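Local coordinates for protein tartrate dehydrogenase/decarboxylase (Pseudomonas putida, PDB 3FLK) that oxidises tartrate with NAD and a divalent metal ion, and also converts meso-tartrate to D-glycerate and D-malate to pyruvate by decarboxylation, at residues A190-G195 with K221-I226; E45-D50 with K57-D62; I107-L112 with I264-N269; L37-D42 with E317-A322. The protein carries 1 engineered substitution. One frame throughout, in Å; residues are numbered along the deposited sequence.

Interaction 1: A190-G195 with K221-I226; sequences ATKSNG and KQHIDI. With MG (magnesium ion), chain I; NAI (1,4-dihydronicotinamide adenine dinucleotide), chain N; OXL (oxalate ion), chain O.
Lys221 lays its CB 4.2 Å from Thr191 CG2. Its NZ pairs with Asp204, which also binds the hydroxyls of Thr191 and Ser193. Gln222 takes part through its backbone: its O accepts Thr191 N at 2.9 Å, a bond of the parallel pairing between the two strands. His223 meets both Asn194 and the cofactor. One ring face carries the Asn194 amide, nearly parallel to it at 12°, with ND2 3.5 Å above the plane near the rim. A phosphate oxygen of the dinucleotide, O2N, lies at the ring edge, and NE2 is hydrogen-bonded to Asp86 of the second subunit. The same Asn194 ND2 donates to the ribose O2D of the cofactor at 3.1 Å, while OD1 accepts from both Lys192 NZ and Gly195 N. An alanine at Asn194 would probably cost O2D this bond, take the amide from the ring face and leave Lys192 NZ less firmly placed. Ile224 sets CG2 3.8 Å from Lys192 CD. Asp225 binds the magnesium ion through OD2 at 2.0 Å. Lys192 NZ reaches oxalate O4 at 3.1 Å and forms a salt bridge with Asp249 of the second subunit. Ile226 packs on the adenosine ribose. Strand ends of a beta-alpha-beta unit, the loop after Thr191 and helix 224-233, with His223 at its N-cap, line an active site shared between subunits, as in isocitrate and isopropylmalate dehydrogenases.

Interaction 2: E45-D50 with K57-D62; sequences EWASCD and KMMPDD. With SO4 (sulfate ion), chain L.
The contact joins the residues before and after helix 49-55, which follows strand 39-43. Trp46, Pro60 and two selenomethionines, Met58 and Met59, carry it. Pro60 CD sits over one face of the indole, 3.6 Å from the centroid of the five-membered ring and 20° off its normal. This is a CH-pi contact, and the two side chains cross at about a right angle. Met59 approaches the indole obliquely at CE3 and CZ3. Its CG lies 4.0 Å from Trp46 CE3, and its SE makes a Met-aromatic contact with the six-membered ring. Ala47 CB touches the same side chain. The backbone is tied by one hydrogen bond, Ala47 N to Met58 O at 2.9 Å. Met58 is bent at chi2 (-64°) and chi3 (-55°). Its CE comes to rest 3.5 Å from Ser48 O. Ser48 is the N-cap of helix 49-55. Its OG makes a weak bond with Tyr51 N and donates to Glu45 O at 2.9 Å. Tyr51 meets the Trp46 ring edge-to-face, and helix 63-67 also packs on the indole. The side chains thus meet by apolar, CH-pi and Met-aromatic packing, with a single backbone hydrogen bond between the two segments.

Interaction 3: I107-L112 with I264-N269; sequences IRPVRL and IAPSAN. With OXL (oxalate ion), chain G; SO4 (sulfate ion), chain J.
Arg108 packs its CG and NE on Ser267 CB, each at 3.5 Å. CD and NE both continue anti (chi2 172°, chi3 167°). The guanidinium stays beside Ser267 CB, which lies oblique to it, and its edge meets an oxalate ion. NH1 and NH2 both donate to oxalate O4, each at 3.0 Å, and a weak bond runs from NH2 to O2. NH1 also binds Ser252. A water bridges NH2 to Ser267 OG and Asn269 ND2, and Ser267 OG is bonded to Glu281 O as well. Arg98 and Arg134 also hold the oxalate, so several positive charges gather round it and probably strengthen its binding. Strands 105-111 and 266-270, which carry Arg108 and Ser267, are antiparallel neighbours in the central mixed sheet of the isocitrate and isopropylmalate dehydrogenase fold. Ile107 and Ala268 form a hydrogen-bonded pair: Ile107 N donates to Ala268 O, and Ala268 N to Ile107 O, both at 2.9 Å. Further along, the pairing gives way to two prolines. Pro109 CG touches Pro266 CG at 3.7 Å, and a second water joins the carbonyls of Pro109 and Pro266. Ile264 CD1 approaches Arg111 O at 3.9 Å, while the Arg111 guanidinium meets a sulfate ion edge-on.

Interaction 4: L37-D42 with E317-A322; sequences LALEFD and ERYQRA
Leu37 presses a methyl group onto the ring of Tyr319, and this is the tight part of the contact. CD2 sits over the ring centre, 3.6 Å from the centroid and only 7° off the normal, a direct CH-pi contact. The other methyl, CD1, reaches Ala322 CB at 3.8 Å, one helical turn from Arg318. The two methyls thus touch the Tyr319 ring and Ala322 of the same helix. Leu39 meets the ring at its edge, with CD2 4.1 Å from Tyr319 CE1. An alanine at Tyr319 would probably open a gap beneath Leu37 CD2 and leave Leu39 CD2 without its ring neighbour. On the exposed side Arg318 touches Leu37 CD2 through its CB, at 3.8 Å. The rest of its extended chain leads to the carbonyl of His35, which NH1 binds. Ala38 is exposed, and its O lies 3.7 Å from Tyr319 OH. No hydrogen bond joins the two segments. Leu309 of helix 299-313 packs on Leu37, Leu39, Tyr319 and Ala322, and Phe6 of strand 6-13 meets the tyrosine ring. The contact thus lies between helix 317-336 and the start of strand 39-43, an outermost strand of the sheet in this chain, beside helices 17-35 and 299-313.

How the interactions relate
From the N terminus, residues 37-42 open the widest loop, which interaction 4 closes only when helix 317-336 returns to the edge strand 39-43. The other three contacts all fall within that span. Interaction 2 comes first and closes a short loop round helix 49-55, just after the same strand. Interaction 3 then opens at strand 105-111 and closes at strand 266-270, in the middle of the sheet. Interaction 1 lies within its span, joining strands 186-191 and 218-223 at the far edge. No loops cross. Interactions 1 and 4 lie on opposite sides of the chain's centre, about 41 Å apart between centres, with interaction 3 near that centre.

Interaction 1: A190-G195 with K221-I226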
# COMPACT_ATOMS: atom_id res chain seq x y z
N ALA A 190 -0.03 -2.40 -11.50
CA ALA A 190 -0.21 -2.85 -10.12
C ALA A 190 -1.24 -3.97 -10.07
O ALA A 190 -2.34 -3.83 -10.61
CB ALA A 190 -0.64 -1.68 -9.22
N THR A 191 -0.89 -5.07 -9.43
CA THR A 191 -1.79 -6.22 -9.33
C THR A 191 -1.74 -6.90 -7.95
O THR A 191 -0.96 -6.52 -7.09
CB THR A 191 -1.52 -7.24 -10.49
OG1 THR A 191 -2.57 -8.22 -10.52
CG2 THR A 191 -0.18 -7.94 -10.32
N LYS A 192 -2.63 -7.87 -7.75
CA LYS A 192 -2.56 -8.78 -6.60
C LYS A 192 -3.30 -10.06 -6.97
O LYS A 192 -4.25 -10.47 -6.30
CB LYS A 192 -3.13 -8.15 -5.32
CG LYS A 192 -2.52 -8.71 -4.03
CD LYS A 192 -0.99 -8.78 -4.13
CE LYS A 192 -0.32 -9.04 -2.79
NZ LYS A 192 -0.38 -10.47 -2.37
N SER A 193 -2.83 -10.68 -8.05
CA SER A 193 -3.50 -11.82 -8.67
C SER A 193 -3.25 -13.15 -7.97
O SER A 193 -3.63 -14.20 -8.49
CB SER A 193 -3.14 -11.90 -10.16
OG SER A 193 -1.77 -11.62 -10.38
N ASN A 194 -2.62 -13.12 -6.80
CA ASN A 194 -2.57 -14.30 -5.95
C ASN A 194 -3.68 -14.29 -4.90
O ASN A 194 -4.45 -15.25 -4.81
CB ASN A 194 -1.17 -14.54 -5.34
CG ASN A 194 -0.54 -13.28 -4.74
OD1 ASN A 194 -1.22 -12.31 -4.41
ND2 ASN A 194 0.78 -13.31 -4.59
N GLY A 195 -3.77 -13.20 -4.13
CA GLY A 195 -4.74 -13.08 -3.05
C GLY A 195 -6.17 -12.80 -3.48
O GLY A 195 -7.11 -13.37 -2.93
N LYS A 221 4.18 -6.50 -14.68
CA LYS A 221 3.20 -6.48 -13.60
C LYS A 221 3.87 -6.83 -12.28
O LYS A 221 4.80 -7.64 -12.23
CB LYS A 221 2.00 -7.40 -13.89
CG LYS A 221 2.32 -8.88 -13.94
CD LYS A 221 1.09 -9.69 -14.30
CE LYS A 221 1.34 -11.17 -14.07
NZ LYS A 221 0.15 -11.99 -14.40
N GLN A 222 3.42 -6.17 -11.22
CA GLN A 222 3.98 -6.37 -9.90
C GLN A 222 2.86 -6.45 -8.88
O GLN A 222 1.93 -5.63 -8.91
CB GLN A 222 4.96 -5.24 -9.54
CG GLN A 222 6.20 -5.19 -10.42
CD GLN A 222 7.19 -4.11 -10.01
OE1 GLN A 222 7.91 -3.56 -10.86
NE2 GLN A 222 7.25 -3.81 -8.72
N HIS A 223 2.93 -7.44 -8.00
CA HIS A 223 2.01 -7.52 -6.88
C HIS A 223 2.17 -6.26 -6.03
O HIS A 223 3.28 -5.75 -5.87
CB HIS A 223 2.25 -8.78 -6.04
CG HIS A 223 1.92 -10.06 -6.75
ND1 HIS A 223 0.68 -10.30 -7.30
CD2 HIS A 223 2.65 -11.17 -6.98
CE1 HIS A 223 0.67 -11.50 -7.85
NE2 HIS A 223 1.86 -12.05 -7.66
N ILE A 224 1.06 -5.76 -5.51
CA ILE A 224 1.03 -4.47 -4.81
C ILE A 224 2.01 -4.39 -3.64
O ILE A 224 2.62 -3.34 -3.41
CB ILE A 224 -0.42 -4.04 -4.42
CG1 ILE A 224 -0.46 -2.60 -3.88
CG2 ILE A 224 -1.06 -5.02 -3.42
CD1 ILE A 224 -0.16 -1.52 -4.93
N ASP A 225 2.17 -5.49 -2.90
CA ASP A 225 3.08 -5.49 -1.75
C ASP A 225 4.53 -5.22 -2.14
O ASP A 225 5.17 -4.33 -1.57
CB ASP A 225 2.92 -6.76 -0.89
CG ASP A 225 3.21 -8.06 -1.65
OD1 ASP A 225 3.29 -8.05 -2.90
OD2 ASP A 225 3.35 -9.10 -0.98
N ILE A 226 5.04 -5.95 -3.13
CA ILE A 226 6.42 -5.75 -3.58
C ILE A 226 6.59 -4.46 -4.40
O ILE A 226 7.67 -3.87 -4.42
CB ILE A 226 6.99 -7.00 -4.34
CG1 ILE A 226 8.52 -6.91 -4.45
CG2 ILE A 226 6.34 -7.17 -5.71
CD1 ILE A 226 9.27 -6.94 -3.11
MG MG I . 3.15 -10.22 0.72
PA NAI N . 8.76 -12.26 -4.04
O1A NAI N . 8.74 -12.03 -2.58
O2A NAI N . 8.94 -13.70 -4.34
O5B NAI N . 9.96 -11.43 -4.72
C5B NAI N . 9.93 -10.03 -4.84
C4B NAI N . 11.34 -9.47 -5.05
O4B NAI N . 12.10 -9.59 -3.86
C3B NAI N . 12.09 -10.22 -6.14
O3B NAI N . 12.80 -9.28 -6.91
C2B NAI N . 13.04 -11.13 -5.38
O2B NAI N . 14.25 -11.35 -6.06
C1B NAI N . 13.24 -10.41 -4.05
N9A NAI N . 13.36 -11.38 -2.95
C8A NAI N . 12.35 -12.12 -2.39
N7A NAI N . 12.87 -12.89 -1.41
C5A NAI N . 14.19 -12.64 -1.33
C6A NAI N . 15.18 -13.15 -0.50
N6A NAI N . 14.88 -14.01 0.47
N1A NAI N . 16.48 -12.69 -0.65
C2A NAI N . 16.79 -11.75 -1.61
N3A NAI N . 15.79 -11.25 -2.43
C4A NAI N . 14.51 -11.69 -2.29
O3 NAI N . 7.38 -11.67 -4.62
PN NAI N . 6.87 -11.70 -6.14
O1N NAI N . 8.03 -11.63 -7.06
O2N NAI N . 5.81 -10.67 -6.23
O5D NAI N . 6.16 -13.14 -6.26
C5D NAI N . 6.81 -14.27 -6.79
C4D NAI N . 5.97 -15.51 -6.54
O4D NAI N . 5.88 -15.77 -5.15
C3D NAI N . 4.54 -15.36 -7.04
O3D NAI N . 4.16 -16.57 -7.65
C2D NAI N . 3.72 -15.12 -5.78
O2D NAI N . 2.40 -15.58 -5.92
C1D NAI N . 4.52 -15.88 -4.74
N1N NAI N . 4.40 -15.40 -3.35
C2N NAI N . 4.22 -16.32 -2.36
C3N NAI N . 4.11 -15.93 -1.02
C7N NAI N . 4.13 -16.97 0.06
O7N NAI N . 4.56 -18.28 -0.26
N7N NAI N . 3.75 -16.65 1.30
C4N NAI N . 4.20 -14.57 -0.70
C5N NAI N . 4.39 -13.63 -1.72
C6N NAI N . 4.50 -14.06 -3.04
C1 OXL O . 1.51 -12.64 1.62
C2 OXL O . 1.22 -12.56 0.19
O1 OXL O . 2.45 -11.94 2.08
O2 OXL O . 0.38 -13.34 -0.32
O3 OXL O . 0.83 -13.39 2.35
O4 OXL O . 1.83 -11.71 -0.50
O HOH W 1 2.23 -11.28 -3.20
O HOH W 2 0.52 -13.35 -11.34
O HOH W 3 4.98 -11.10 0.51
O HOH W 4 3.80 -8.98 2.30

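Interaction 2: E45-D50 with K57-D62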
# COMPACT_ATOMS: atom_id res chain seq x y z
N GLU A 45 -19.73 27.26 -1.93
CA GLU A 45 -19.55 26.98 -0.50
C GLU A 45 -19.96 25.55 -0.13
O GLU A 45 -19.66 25.08 0.97
CB GLU A 45 -20.34 27.98 0.35
CG GLU A 45 -20.04 29.45 0.06
CD GLU A 45 -18.60 29.83 0.37
OE1 GLU A 45 -18.20 29.73 1.55
OE2 GLU A 45 -17.88 30.25 -0.56
N TRP A 46 -20.65 24.87 -1.04
CA TRP A 46 -21.06 23.49 -0.79
C TRP A 46 -19.95 22.47 -1.07
O TRP A 46 -18.80 22.85 -1.29
CB TRP A 46 -22.38 23.14 -1.49
CG TRP A 46 -22.62 23.76 -2.84
CD1 TRP A 46 -23.24 24.94 -3.10
CD2 TRP A 46 -22.28 23.19 -4.11
NE1 TRP A 46 -23.30 25.16 -4.45
CE2 TRP A 46 -22.72 24.10 -5.10
CE3 TRP A 46 -21.65 22.01 -4.52
CZ2 TRP A 46 -22.54 23.87 -6.47
CZ3 TRP A 46 -21.47 21.78 -5.87
CH2 TRP A 46 -21.92 22.70 -6.83
N ALA A 47 -20.31 21.19 -1.06
CA ALA A 47 -19.33 20.09 -1.04
C ALA A 47 -18.38 20.28 0.15
O ALA A 47 -17.15 20.18 0.03
CB ALA A 47 -18.57 19.99 -2.37
N SER A 48 -18.98 20.59 1.29
CA SER A 48 -18.27 20.83 2.54
C SER A 48 -19.13 20.32 3.70
O SER A 48 -20.35 20.19 3.57
CB SER A 48 -17.98 22.32 2.72
OG SER A 48 -19.17 23.05 2.97
N CYS A 49 -18.48 20.04 4.82
CA CYS A 49 -19.17 19.52 5.99
C CYS A 49 -20.01 20.59 6.71
O CYS A 49 -20.98 20.26 7.39
CB CYS A 49 -18.19 18.83 6.94
SG CYS A 49 -17.53 17.29 6.25
N ASP A 50 -19.63 21.86 6.55
CA ASP A 50 -20.44 22.98 7.05
C ASP A 50 -21.80 23.04 6.34
O ASP A 50 -22.83 23.27 6.98
CB ASP A 50 -19.70 24.31 6.89
CG ASP A 50 -18.83 24.64 8.10
OD1 ASP A 50 -18.76 23.84 9.06
OD2 ASP A 50 -18.22 25.73 8.10
N LYS A 57 -27.19 17.37 3.72
CA LYS A 57 -26.55 16.80 2.53
C LYS A 57 -25.31 17.61 2.16
O LYS A 57 -25.23 18.80 2.46
CB LYS A 57 -27.52 16.72 1.35
CG LYS A 57 -28.25 18.02 1.04
CD LYS A 57 -29.44 17.76 0.12
CE LYS A 57 -30.42 18.91 0.16
NZ LYS A 57 -31.68 18.57 -0.58
N MSE A 58 -24.35 16.95 1.52
CA MSE A 58 -23.07 17.57 1.16
C MSE A 58 -23.22 18.66 0.10
O MSE A 58 -22.46 19.63 0.10
CB MSE A 58 -22.08 16.51 0.69
CG MSE A 58 -21.68 15.49 1.75
SE MSE A 58 -20.71 16.28 3.27
CE MSE A 58 -19.28 17.16 2.29
N MSE A 59 -24.18 18.48 -0.79
CA MSE A 59 -24.39 19.37 -1.94
C MSE A 59 -25.88 19.53 -2.23
O MSE A 59 -26.67 18.65 -1.88
CB MSE A 59 -23.70 18.79 -3.18
CG MSE A 59 -22.26 18.38 -2.97
SE MSE A 59 -21.39 17.95 -4.63
CE MSE A 59 -22.28 16.26 -5.05
N PRO A 60 -26.26 20.65 -2.89
CA PRO A 60 -27.65 20.78 -3.35
C PRO A 60 -28.00 19.73 -4.40
O PRO A 60 -27.11 19.22 -5.09
CB PRO A 60 -27.67 22.19 -3.97
CG PRO A 60 -26.26 22.49 -4.31
CD PRO A 60 -25.46 21.83 -3.23
N ASP A 61 -29.29 19.42 -4.51
CA ASP A 61 -29.77 18.39 -5.44
C ASP A 61 -29.40 18.66 -6.90
O ASP A 61 -29.22 17.72 -7.68
CB ASP A 61 -31.29 18.21 -5.30
CG ASP A 61 -31.69 17.53 -4.00
OD1 ASP A 61 -30.82 17.26 -3.15
OD2 ASP A 61 -32.90 17.27 -3.83
N ASP A 62 -29.28 19.94 -7.26
CA ASP A 62 -29.00 20.33 -8.65
C ASP A 62 -27.53 20.67 -8.91
O ASP A 62 -27.22 21.44 -9.82
CB ASP A 62 -29.92 21.49 -9.07
CG ASP A 62 -29.63 22.78 -8.31
OD1 ASP A 62 -29.07 22.72 -7.19
OD2 ASP A 62 -29.96 23.86 -8.85
S SO4 L . -31.71 21.80 -3.42
O1 SO4 L . -30.95 20.92 -2.53
O2 SO4 L . -33.13 21.51 -3.28
O3 SO4 L . -31.46 23.20 -3.05
O4 SO4 L . -31.30 21.59 -4.80

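Interaction 3: I107-L112 with I264-N269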
# COMPACT_ATOMS: atom_id res chain seq x y z
N ILE A 107 -4.82 11.17 -12.98
CA ILE A 107 -3.40 11.33 -13.26
C ILE A 107 -2.70 12.03 -12.09
O ILE A 107 -3.07 13.14 -11.72
CB ILE A 107 -3.16 12.16 -14.56
CG1 ILE A 107 -3.75 11.45 -15.78
CG2 ILE A 107 -1.67 12.45 -14.77
CD1 ILE A 107 -3.00 10.18 -16.20
N ARG A 108 -1.68 11.37 -11.54
CA ARG A 108 -0.97 11.87 -10.37
C ARG A 108 0.55 11.73 -10.54
O ARG A 108 1.11 10.66 -10.27
CB ARG A 108 -1.47 11.15 -9.10
CG ARG A 108 -2.93 11.44 -8.77
CD ARG A 108 -3.48 10.58 -7.64
NE ARG A 108 -4.76 11.09 -7.16
CZ ARG A 108 -5.31 10.80 -5.98
NH1 ARG A 108 -4.69 10.00 -5.12
NH2 ARG A 108 -6.48 11.33 -5.64
N PRO A 109 1.23 12.80 -10.99
CA PRO A 109 2.68 12.76 -11.17
C PRO A 109 3.46 12.75 -9.85
O PRO A 109 3.05 13.38 -8.87
CB PRO A 109 2.99 14.04 -11.96
CG PRO A 109 1.86 14.96 -11.65
CD PRO A 109 0.66 14.10 -11.39
N VAL A 110 4.58 12.04 -9.85
CA VAL A 110 5.47 11.94 -8.70
C VAL A 110 6.86 12.39 -9.14
O VAL A 110 7.41 11.85 -10.10
CB VAL A 110 5.51 10.50 -8.13
CG1 VAL A 110 6.48 10.40 -6.97
CG2 VAL A 110 4.12 10.04 -7.70
N ARG A 111 7.42 13.37 -8.44
CA ARG A 111 8.70 13.96 -8.84
C ARG A 111 9.51 14.47 -7.65
O ARG A 111 8.97 15.15 -6.77
CB ARG A 111 8.46 15.10 -9.83
CG ARG A 111 9.71 15.63 -10.54
CD ARG A 111 9.31 16.54 -11.70
NE ARG A 111 8.31 15.90 -12.55
CZ ARG A 111 7.36 16.54 -13.23
NH1 ARG A 111 7.27 17.86 -13.18
NH2 ARG A 111 6.49 15.85 -13.96
N LEU A 112 10.80 14.15 -7.64
CA LEU A 112 11.73 14.74 -6.69
C LEU A 112 12.39 15.96 -7.32
O LEU A 112 13.08 15.86 -8.33
CB LEU A 112 12.79 13.71 -6.26
CG LEU A 112 13.99 14.15 -5.41
CD1 LEU A 112 13.58 14.57 -3.99
CD2 LEU A 112 15.01 13.03 -5.35
N ILE A 264 3.10 18.39 -2.16
CA ILE A 264 3.29 18.92 -3.52
C ILE A 264 2.54 18.14 -4.62
O ILE A 264 2.42 18.62 -5.75
CB ILE A 264 4.80 19.02 -3.91
CG1 ILE A 264 5.44 17.63 -4.03
CG2 ILE A 264 5.56 19.91 -2.91
CD1 ILE A 264 6.75 17.62 -4.79
N ALA A 265 2.02 16.97 -4.27
CA ALA A 265 1.45 16.04 -5.25
C ALA A 265 0.08 16.47 -5.78
O ALA A 265 -0.90 16.53 -5.03
CB ALA A 265 1.37 14.64 -4.66
N PRO A 266 0.00 16.78 -7.09
CA PRO A 266 -1.25 17.19 -7.71
C PRO A 266 -2.02 16.02 -8.31
O PRO A 266 -1.48 14.92 -8.44
CB PRO A 266 -0.77 18.10 -8.84
CG PRO A 266 0.49 17.45 -9.30
CD PRO A 266 1.10 16.78 -8.07
N SER A 267 -3.28 16.26 -8.68
CA SER A 267 -4.06 15.24 -9.37
C SER A 267 -5.04 15.84 -10.38
O SER A 267 -5.68 16.86 -10.12
CB SER A 267 -4.79 14.33 -8.39
OG SER A 267 -5.99 14.92 -7.93
N ALA A 268 -5.13 15.19 -11.53
CA ALA A 268 -6.07 15.55 -12.57
C ALA A 268 -7.09 14.43 -12.73
O ALA A 268 -6.74 13.31 -13.10
CB ALA A 268 -5.33 15.80 -13.88
N ASN A 269 -8.35 14.74 -12.42
CA ASN A 269 -9.46 13.81 -12.61
C ASN A 269 -10.11 14.10 -13.96
O ASN A 269 -10.98 14.96 -14.07
CB ASN A 269 -10.50 13.93 -11.49
CG ASN A 269 -9.94 13.58 -10.12
OD1 ASN A 269 -10.29 12.55 -9.54
ND2 ASN A 269 -9.07 14.43 -9.59
C1 OXL G . -8.36 9.40 -1.45
C2 OXL G . -7.87 9.85 -2.76
O1 OXL G . -7.53 9.20 -0.53
O2 OXL G . -8.68 10.04 -3.69
O3 OXL G . -9.59 9.21 -1.29
O4 OXL G . -6.64 10.04 -2.90
S SO4 J . 3.97 18.31 -15.30
O1 SO4 J . 3.80 16.97 -14.74
O2 SO4 J . 3.74 18.26 -16.75
O3 SO4 J . 3.00 19.23 -14.71
O4 SO4 J . 5.32 18.78 -15.04
O HOH W 5 -7.59 13.18 -7.15
O HOH W 6 0.57 13.33 -7.60

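Interaction 4: L37-D42 with E317-A322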
# COMPACT_ATOMS: atom_id res chain seq x y z
N LEU A 37 -4.39 35.04 -20.67
CA LEU A 37 -5.47 34.05 -20.59
C LEU A 37 -6.73 34.70 -20.03
O LEU A 37 -6.66 35.59 -19.18
CB LEU A 37 -5.07 32.87 -19.69
CG LEU A 37 -3.67 32.26 -19.76
CD1 LEU A 37 -3.50 31.22 -18.67
CD2 LEU A 37 -3.35 31.67 -21.12
N ALA A 38 -7.88 34.25 -20.52
CA ALA A 38 -9.15 34.71 -19.98
C ALA A 38 -9.75 33.62 -19.09
O ALA A 38 -10.24 32.60 -19.57
CB ALA A 38 -10.11 35.09 -21.10
N LEU A 39 -9.67 33.85 -17.78
CA LEU A 39 -10.20 32.92 -16.79
C LEU A 39 -11.21 33.61 -15.88
O LEU A 39 -11.00 34.76 -15.47
CB LEU A 39 -9.07 32.31 -15.95
CG LEU A 39 -7.92 31.57 -16.63
CD1 LEU A 39 -6.87 31.19 -15.59
CD2 LEU A 39 -8.39 30.34 -17.40
N GLU A 40 -12.30 32.92 -15.58
CA GLU A 40 -13.32 33.45 -14.68
C GLU A 40 -13.61 32.42 -13.58
O GLU A 40 -13.99 31.29 -13.87
CB GLU A 40 -14.60 33.81 -15.44
CG GLU A 40 -15.60 34.62 -14.63
CD GLU A 40 -16.79 35.12 -15.45
OE1 GLU A 40 -17.10 34.51 -16.50
OE2 GLU A 40 -17.42 36.12 -15.03
N PHE A 41 -13.43 32.84 -12.33
CA PHE A 41 -13.62 31.96 -11.18
C PHE A 41 -14.92 32.26 -10.45
O PHE A 41 -15.22 33.42 -10.15
CB PHE A 41 -12.44 32.07 -10.21
CG PHE A 41 -11.13 31.62 -10.79
CD1 PHE A 41 -10.71 30.30 -10.63
CD2 PHE A 41 -10.31 32.51 -11.48
CE1 PHE A 41 -9.49 29.87 -11.16
CE2 PHE A 41 -9.09 32.09 -12.01
CZ PHE A 41 -8.68 30.77 -11.85
N ASP A 42 -15.69 31.21 -10.18
CA ASP A 42 -16.85 31.29 -9.29
C ASP A 42 -16.65 30.32 -8.14
O ASP A 42 -16.31 29.15 -8.35
CB ASP A 42 -18.15 30.97 -10.04
CG ASP A 42 -18.62 32.12 -10.92
OD1 ASP A 42 -18.48 33.30 -10.52
OD2 ASP A 42 -19.14 31.84 -12.02
N GLU A 317 -1.13 27.78 -27.45
CA GLU A 317 0.24 27.82 -26.93
C GLU A 317 0.39 28.66 -25.65
O GLU A 317 1.29 28.41 -24.85
CB GLU A 317 1.24 28.28 -28.00
CG GLU A 317 1.05 29.72 -28.49
CD GLU A 317 0.29 29.83 -29.80
OE1 GLU A 317 -0.72 29.10 -29.99
OE2 GLU A 317 0.69 30.65 -30.65
N ARG A 318 -0.49 29.64 -25.48
CA ARG A 318 -0.49 30.52 -24.31
C ARG A 318 -0.69 29.72 -23.01
O ARG A 318 -0.03 29.98 -22.00
CB ARG A 318 -1.57 31.59 -24.43
CG ARG A 318 -1.36 32.59 -25.57
CD ARG A 318 -2.54 33.54 -25.68
NE ARG A 318 -2.30 34.59 -26.68
CZ ARG A 318 -1.80 35.79 -26.41
NH1 ARG A 318 -1.47 36.12 -25.17
NH2 ARG A 318 -1.63 36.67 -27.39
N TYR A 319 -1.61 28.76 -23.05
CA TYR A 319 -1.94 27.93 -21.90
C TYR A 319 -0.82 26.95 -21.55
O TYR A 319 -0.57 26.68 -20.38
CB TYR A 319 -3.26 27.20 -22.12
CG TYR A 319 -4.46 28.10 -21.96
CD1 TYR A 319 -5.15 28.17 -20.75
CD2 TYR A 319 -4.91 28.91 -23.01
CE1 TYR A 319 -6.25 29.00 -20.58
CE2 TYR A 319 -6.00 29.75 -22.86
CZ TYR A 319 -6.67 29.79 -21.64
OH TYR A 319 -7.76 30.62 -21.48
N GLN A 320 -0.15 26.43 -22.58
CA GLN A 320 0.99 25.54 -22.39
C GLN A 320 2.17 26.27 -21.74
O GLN A 320 2.83 25.72 -20.86
CB GLN A 320 1.42 24.89 -23.71
CG GLN A 320 2.45 23.77 -23.55
CD GLN A 320 1.96 22.63 -22.67
OE1 GLN A 320 0.90 22.05 -22.92
NE2 GLN A 320 2.72 22.31 -21.63
N ARG A 321 2.41 27.50 -22.18
CA ARG A 321 3.47 28.33 -21.61
C ARG A 321 3.15 28.74 -20.18
O ARG A 321 4.05 28.84 -19.35
CB ARG A 321 3.71 29.58 -22.47
CG ARG A 321 4.43 29.31 -23.78
CD ARG A 321 4.92 30.60 -24.42
NE ARG A 321 3.83 31.45 -24.90
CZ ARG A 321 3.37 31.46 -26.15
NH1 ARG A 321 3.91 30.67 -27.07
NH2 ARG A 321 2.37 32.26 -26.48
N ALA A 322 1.87 28.97 -19.90
CA ALA A 322 1.41 29.27 -18.55
C ALA A 322 1.67 28.10 -17.60
O ALA A 322 2.16 28.30 -16.49
CB ALA A 322 -0.06 29.65 -18.55